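PDB 6VXC: trans-4-hydroxy-L-proline dehydratase from Clostridioides difficile 70-100-2010, which uses a glycyl radical to dehydrate trans-4-hydroxy-L-proline to (S)-1-pyrroline-5-carboxylate in the anaerobic breakdown of hydroxyproline. Local coordinates for residues A[161-169]-A[486-494]. Numbering follows the deposited sequence.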
ATOM      1  N   LEU A 161     -19.909  13.365  -5.845  1.00 15.24           N
ATOM      2  CA  LEU A 161     -20.259  13.292  -4.430  1.00 14.35           C
ATOM      3  C   LEU A 161     -21.322  12.231  -4.182  1.00 13.02           C
ATOM      4  O   LEU A 161     -21.275  11.526  -3.175  1.00 17.26           O
ATOM      5  CB  LEU A 161     -20.727  14.665  -3.928  1.00 16.26           C
ATOM      6  CG  LEU A 161     -19.615  15.716  -3.822  1.00 20.55           C
ATOM      7  CD1 LEU A 161     -20.161  17.146  -3.789  1.00 20.73           C
ATOM      8  CD2 LEU A 161     -18.753  15.454  -2.586  1.00 16.72           C
ATOM      9  N   ALA A 162     -22.298  12.117  -5.074  1.00 16.05           N
ATOM     10  CA  ALA A 162     -23.315  11.085  -4.900  1.00 15.93           C
ATOM     11  C   ALA A 162     -22.705   9.692  -5.026  1.00 13.73           C
ATOM     12  O   ALA A 162     -22.980   8.811  -4.202  1.00 15.64           O
ATOM     13  CB  ALA A 162     -24.443  11.285  -5.910  1.00 13.51           C
ATOM     14  N   ALA A 163     -21.862   9.487  -6.035  1.00 12.84           N
ATOM     15  CA  ALA A 163     -21.239   8.183  -6.232  1.00 10.46           C
ATOM     16  C   ALA A 163     -20.309   7.844  -5.075  1.00 12.11           C
ATOM     17  O   ALA A 163     -20.367   6.744  -4.523  1.00 14.59           O
ATOM     18  CB  ALA A 163     -20.493   8.170  -7.566  1.00 12.91           C
ATOM     19  N   TYR A 164     -19.487   8.806  -4.655  1.00 13.18           N
ATOM     20  CA  TYR A 164     -18.610   8.604  -3.506  1.00 14.03           C
ATOM     21  C   TYR A 164     -19.407   8.224  -2.263  1.00 18.11           C
ATOM     22  O   TYR A 164     -19.127   7.207  -1.610  1.00 13.44           O
ATOM     23  CB  TYR A 164     -17.784   9.882  -3.282  1.00 13.69           C
ATOM     24  CG  TYR A 164     -17.030   9.971  -1.970  1.00 16.44           C
ATOM     25  CD1 TYR A 164     -15.879   9.217  -1.740  1.00 13.72           C
ATOM     26  CD2 TYR A 164     -17.436  10.861  -0.981  1.00 19.66           C
ATOM     27  CE1 TYR A 164     -15.190   9.321  -0.546  1.00 16.17           C
ATOM     28  CE2 TYR A 164     -16.752  10.983   0.206  1.00 20.28           C
ATOM     29  CZ  TYR A 164     -15.635  10.213   0.424  1.00 20.40           C
ATOM     30  OH  TYR A 164     -14.988  10.359   1.626  1.00 20.87           O
ATOM     31  N   GLU A 165     -20.460   8.988  -1.969  1.00 16.82           N
ATOM     32  CA  GLU A 165     -21.258   8.728  -0.776  1.00 15.73           C
ATOM     33  C   GLU A 165     -21.964   7.384  -0.842  1.00 16.06           C
ATOM     34  O   GLU A 165     -22.212   6.774   0.200  1.00 17.74           O
ATOM     35  CB  GLU A 165     -22.272   9.851  -0.577  1.00 18.90           C
ATOM     36  CG  GLU A 165     -21.669  11.062   0.049  1.00 22.76           C
ATOM     37  CD  GLU A 165     -22.593  12.251  -0.024  1.00 36.13           C
ATOM     38  OE1 GLU A 165     -23.782  12.056  -0.379  1.00 39.85           O
ATOM     39  OE2 GLU A 165     -22.126  13.376   0.257  1.00 38.65           O
ATOM     40  N   ALA A 166     -22.301   6.915  -2.040  1.00 12.86           N
ATOM     41  CA  ALA A 166     -22.986   5.638  -2.221  1.00 13.63           C
ATOM     42  C   ALA A 166     -22.058   4.424  -2.206  1.00 12.71           C
ATOM     43  O   ALA A 166     -22.545   3.295  -2.271  1.00 14.67           O
ATOM     44  CB  ALA A 166     -23.751   5.645  -3.543  1.00 10.82           C
ATOM     45  N   GLY A 167     -20.750   4.619  -2.146  1.00 12.79           N
ATOM     46  CA  GLY A 167     -19.837   3.498  -2.167  1.00 12.78           C
ATOM     47  C   GLY A 167     -19.528   2.949  -3.542  1.00 13.36           C
ATOM     48  O   GLY A 167     -19.101   1.798  -3.639  1.00 13.98           O
ATOM     49  N   MET A 168     -19.710   3.743  -4.611  1.00 12.14           N
ATOM     50  CA  MET A 168     -19.290   3.312  -5.940  1.00 11.98           C
ATOM     51  C   MET A 168     -17.768   3.270  -6.059  1.00 11.97           C
ATOM     52  O   MET A 168     -17.225   2.506  -6.861  1.00 12.67           O
ATOM     53  CB  MET A 168     -19.852   4.247  -7.026  1.00 12.91           C
ATOM     54  CG  MET A 168     -21.372   4.339  -7.101  1.00 13.06           C
ATOM     55  SD  MET A 168     -22.175   2.703  -7.142  1.00 14.96           S
ATOM     56  CE  MET A 168     -21.418   1.914  -8.576  1.00 11.01           C
ATOM     57  N   PHE A 169     -17.073   4.135  -5.338  1.00 12.22           N
ATOM     58  CA  PHE A 169     -15.620   4.174  -5.408  1.00 12.81           C
ATOM     59  C   PHE A 169     -15.122   4.934  -4.189  1.00 12.36           C
ATOM     60  O   PHE A 169     -15.910   5.521  -3.447  1.00 12.60           O
ATOM     61  CB  PHE A 169     -15.134   4.787  -6.727  1.00 10.86           C
ATOM     62  CG  PHE A 169     -15.649   6.197  -7.012  1.00 14.85           C
ATOM     63  CD1 PHE A 169     -15.117   7.298  -6.347  1.00 11.62           C
ATOM     64  CD2 PHE A 169     -16.614   6.418  -7.983  1.00 11.57           C
ATOM     65  CE1 PHE A 169     -15.559   8.605  -6.639  1.00 13.11           C
ATOM     66  CE2 PHE A 169     -17.074   7.719  -8.278  1.00 11.53           C
ATOM     67  CZ  PHE A 169     -16.544   8.813  -7.600  1.00 11.94           C
ATOM     68  N   ASP A 486     -29.691   3.216  -7.428  1.00 16.21           N
ATOM     69  CA  ASP A 486     -29.012   2.463  -6.386  1.00 20.15           C
ATOM     70  C   ASP A 486     -30.035   2.014  -5.349  1.00 19.44           C
ATOM     71  O   ASP A 486     -30.574   2.858  -4.623  1.00 20.84           O
ATOM     72  CB  ASP A 486     -27.923   3.322  -5.747  1.00 15.36           C
ATOM     73  CG  ASP A 486     -27.287   2.675  -4.544  1.00 15.97           C
ATOM     74  OD1 ASP A 486     -27.458   1.461  -4.365  1.00 16.99           O
ATOM     75  OD2 ASP A 486     -26.627   3.406  -3.772  1.00 19.20           O
ATOM     76  N   PRO A 487     -30.321   0.715  -5.227  1.00 19.93           N
ATOM     77  CA  PRO A 487     -31.354   0.277  -4.283  1.00 20.29           C
ATOM     78  C   PRO A 487     -31.006   0.545  -2.834  1.00 19.65           C
ATOM     79  O   PRO A 487     -31.901   0.499  -1.984  1.00 18.47           O
ATOM     80  CB  PRO A 487     -31.453  -1.236  -4.541  1.00 23.18           C
ATOM     81  CG  PRO A 487     -30.624  -1.504  -5.744  1.00 24.99           C
ATOM     82  CD  PRO A 487     -29.630  -0.423  -5.844  1.00 16.85           C
ATOM     83  N   ILE A 488     -29.733   0.781  -2.517  1.00 18.69           N
ATOM     84  CA  ILE A 488     -29.308   0.984  -1.137  1.00 18.64           C
ATOM     85  C   ILE A 488     -29.384   2.463  -0.752  1.00 21.05           C
ATOM     86  O   ILE A 488     -30.061   2.824   0.215  1.00 21.45           O
ATOM     87  CB  ILE A 488     -27.893   0.415  -0.906  1.00 16.46           C
ATOM     88  CG1 ILE A 488     -27.834  -1.056  -1.319  1.00 13.86           C
ATOM     89  CG2 ILE A 488     -27.473   0.593   0.548  1.00 14.61           C
ATOM     90  CD1 ILE A 488     -28.866  -1.953  -0.640  1.00 17.64           C
ATOM     91  N   SER A 489     -28.681   3.330  -1.477  1.00 18.12           N
ATOM     92  CA  SER A 489     -28.818   4.749  -1.163  1.00 21.91           C
ATOM     93  C   SER A 489     -30.145   5.320  -1.641  1.00 23.11           C
ATOM     94  O   SER A 489     -30.455   6.463  -1.299  1.00 24.34           O
ATOM     95  CB  SER A 489     -27.672   5.563  -1.761  1.00 18.86           C
ATOM     96  OG  SER A 489     -27.807   5.658  -3.165  1.00 22.71           O
ATOM     97  N   LYS A 490     -30.926   4.556  -2.412  1.00 24.49           N
ATOM     98  CA  LYS A 490     -32.233   4.996  -2.903  1.00 22.68           C
ATOM     99  C   LYS A 490     -32.114   6.303  -3.684  1.00 24.50           C
ATOM    100  O   LYS A 490     -32.969   7.185  -3.600  1.00 26.44           O
ATOM    101  CB  LYS A 490     -33.227   5.118  -1.746  1.00 23.93           C
ATOM    102  CG  LYS A 490     -33.901   3.782  -1.363  1.00 27.63           C
ATOM    103  CD  LYS A 490     -34.066   3.634   0.146  1.00 32.04           C
ATOM    104  CE  LYS A 490     -35.429   3.102   0.556  1.00 36.58           C
ATOM    105  NZ  LYS A 490     -35.878   1.948  -0.280  1.00 45.30           N
ATOM    106  N   LYS A 491     -31.031   6.427  -4.448  1.00 20.54           N
ATOM    107  CA  LYS A 491     -30.786   7.581  -5.297  1.00 19.09           C
ATOM    108  C   LYS A 491     -30.412   7.114  -6.692  1.00 19.89           C
ATOM    109  O   LYS A 491     -29.942   5.985  -6.889  1.00 18.90           O
ATOM    110  CB  LYS A 491     -29.668   8.475  -4.754  1.00 20.57           C
ATOM    111  CG  LYS A 491     -29.929   8.999  -3.367  1.00 27.12           C
ATOM    112  CD  LYS A 491     -29.210  10.322  -3.109  1.00 30.14           C
ATOM    113  CE  LYS A 491     -27.743  10.283  -3.432  1.00 30.43           C
ATOM    114  NZ  LYS A 491     -27.025  11.508  -2.923  1.00 29.37           N
ATOM    115  N   GLN A 492     -30.616   8.006  -7.660  1.00 15.24           N
ATOM    116  CA  GLN A 492     -30.147   7.799  -9.027  1.00 17.78           C
ATOM    117  C   GLN A 492     -28.655   8.120  -9.068  1.00 19.72           C
ATOM    118  O   GLN A 492     -28.261   9.284  -9.118  1.00 23.28           O
ATOM    119  CB  GLN A 492     -30.925   8.680 -10.000  1.00 19.24           C
ATOM    120  CG  GLN A 492     -30.613   8.409 -11.466  1.00 21.07           C
ATOM    121  CD  GLN A 492     -31.144   7.063 -11.949  1.00 18.24           C
ATOM    122  OE1 GLN A 492     -31.912   6.401 -11.261  1.00 21.43           O
ATOM    123  NE2 GLN A 492     -30.714   6.648 -13.126  1.00 19.60           N
ATOM    124  N   ILE A 493     -27.821   7.085  -9.097  1.00 17.21           N
ATOM    125  CA  ILE A 493     -26.372   7.244  -9.046  1.00 16.06           C
ATOM    126  C   ILE A 493     -25.747   7.101 -10.427  1.00 15.10           C
ATOM    127  O   ILE A 493     -24.832   7.845 -10.773  1.00 15.21           O
ATOM    128  CB  ILE A 493     -25.760   6.235  -8.040  1.00 17.66           C
ATOM    129  CG1 ILE A 493     -26.272   6.522  -6.616  1.00 14.08           C
ATOM    130  CG2 ILE A 493     -24.225   6.190  -8.127  1.00 15.88           C
ATOM    131  CD1 ILE A 493     -25.929   7.910  -6.123  1.00 14.78           C
ATOM    132  N   GLY A 494     -26.256   6.183 -11.235  1.00 16.09           N
ATOM    133  CA  GLY A 494     -25.771   5.948 -12.577  1.00 16.98           C
ATOM    134  C   GLY A 494     -26.649   6.573 -13.645  1.00 17.02           C
ATOM    135  O   GLY A 494     -27.389   7.529 -13.395  1.00 18.74           O
TER
HETATM  136  O   HOH W   1     -25.140   2.931  -1.484  1.00 15.17           O
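Ile493 reaches from its loop onto the flank of helix 158-166 and packs against Ala162, Ala163, Ala166 and Met168. From CB its side chain forks. The CG2 methyl, anti to the backbone N, meets Met168 CG at 3.6 Å and lies against CA of Ala163. The other branch, CG1 with chi1 -63°, passes the methyl of Ala166 and carries Ile493 CD1 to Ala162, where it touches Ala162 CB at 3.7 Å and also rests on the carbonyl O. Small alanines one turn apart thus let the branched side chain lie close to the helix backbone. Beside this apolar patch, Ala166 CB lies 3.7 Å from Asp486 OD2. The Asp486 carboxylate organises its own turn: OD1 takes the N-H of Ile488, an Asx turn, while OD2 accepts both Ser489 N and, at 2.6 Å, Ser489 OG from one face of its plane. No direct hydrogen bond joins the two segments; instead a water donates to Ala166 O (2.7 Å) and Asp486 OD2 (2.8 Å), bridging helix end and turn. Among exposed side chains, Lys491 NZ approaches CB of Ala162 and stays 4.2 Å from Glu165 OE1, too far for a salt bridge. The helix ends in a Schellman motif at Gly167, after which Met168 packs on helix 473-481 and on Met520 of helix 506-538. Asp486 is tied to helix 473-481 by its salt bridge to Lys475, and the short, weakly bonded antiparallel pair 485-486 and 491-492 leads into Ile493, at the periphery of the fold.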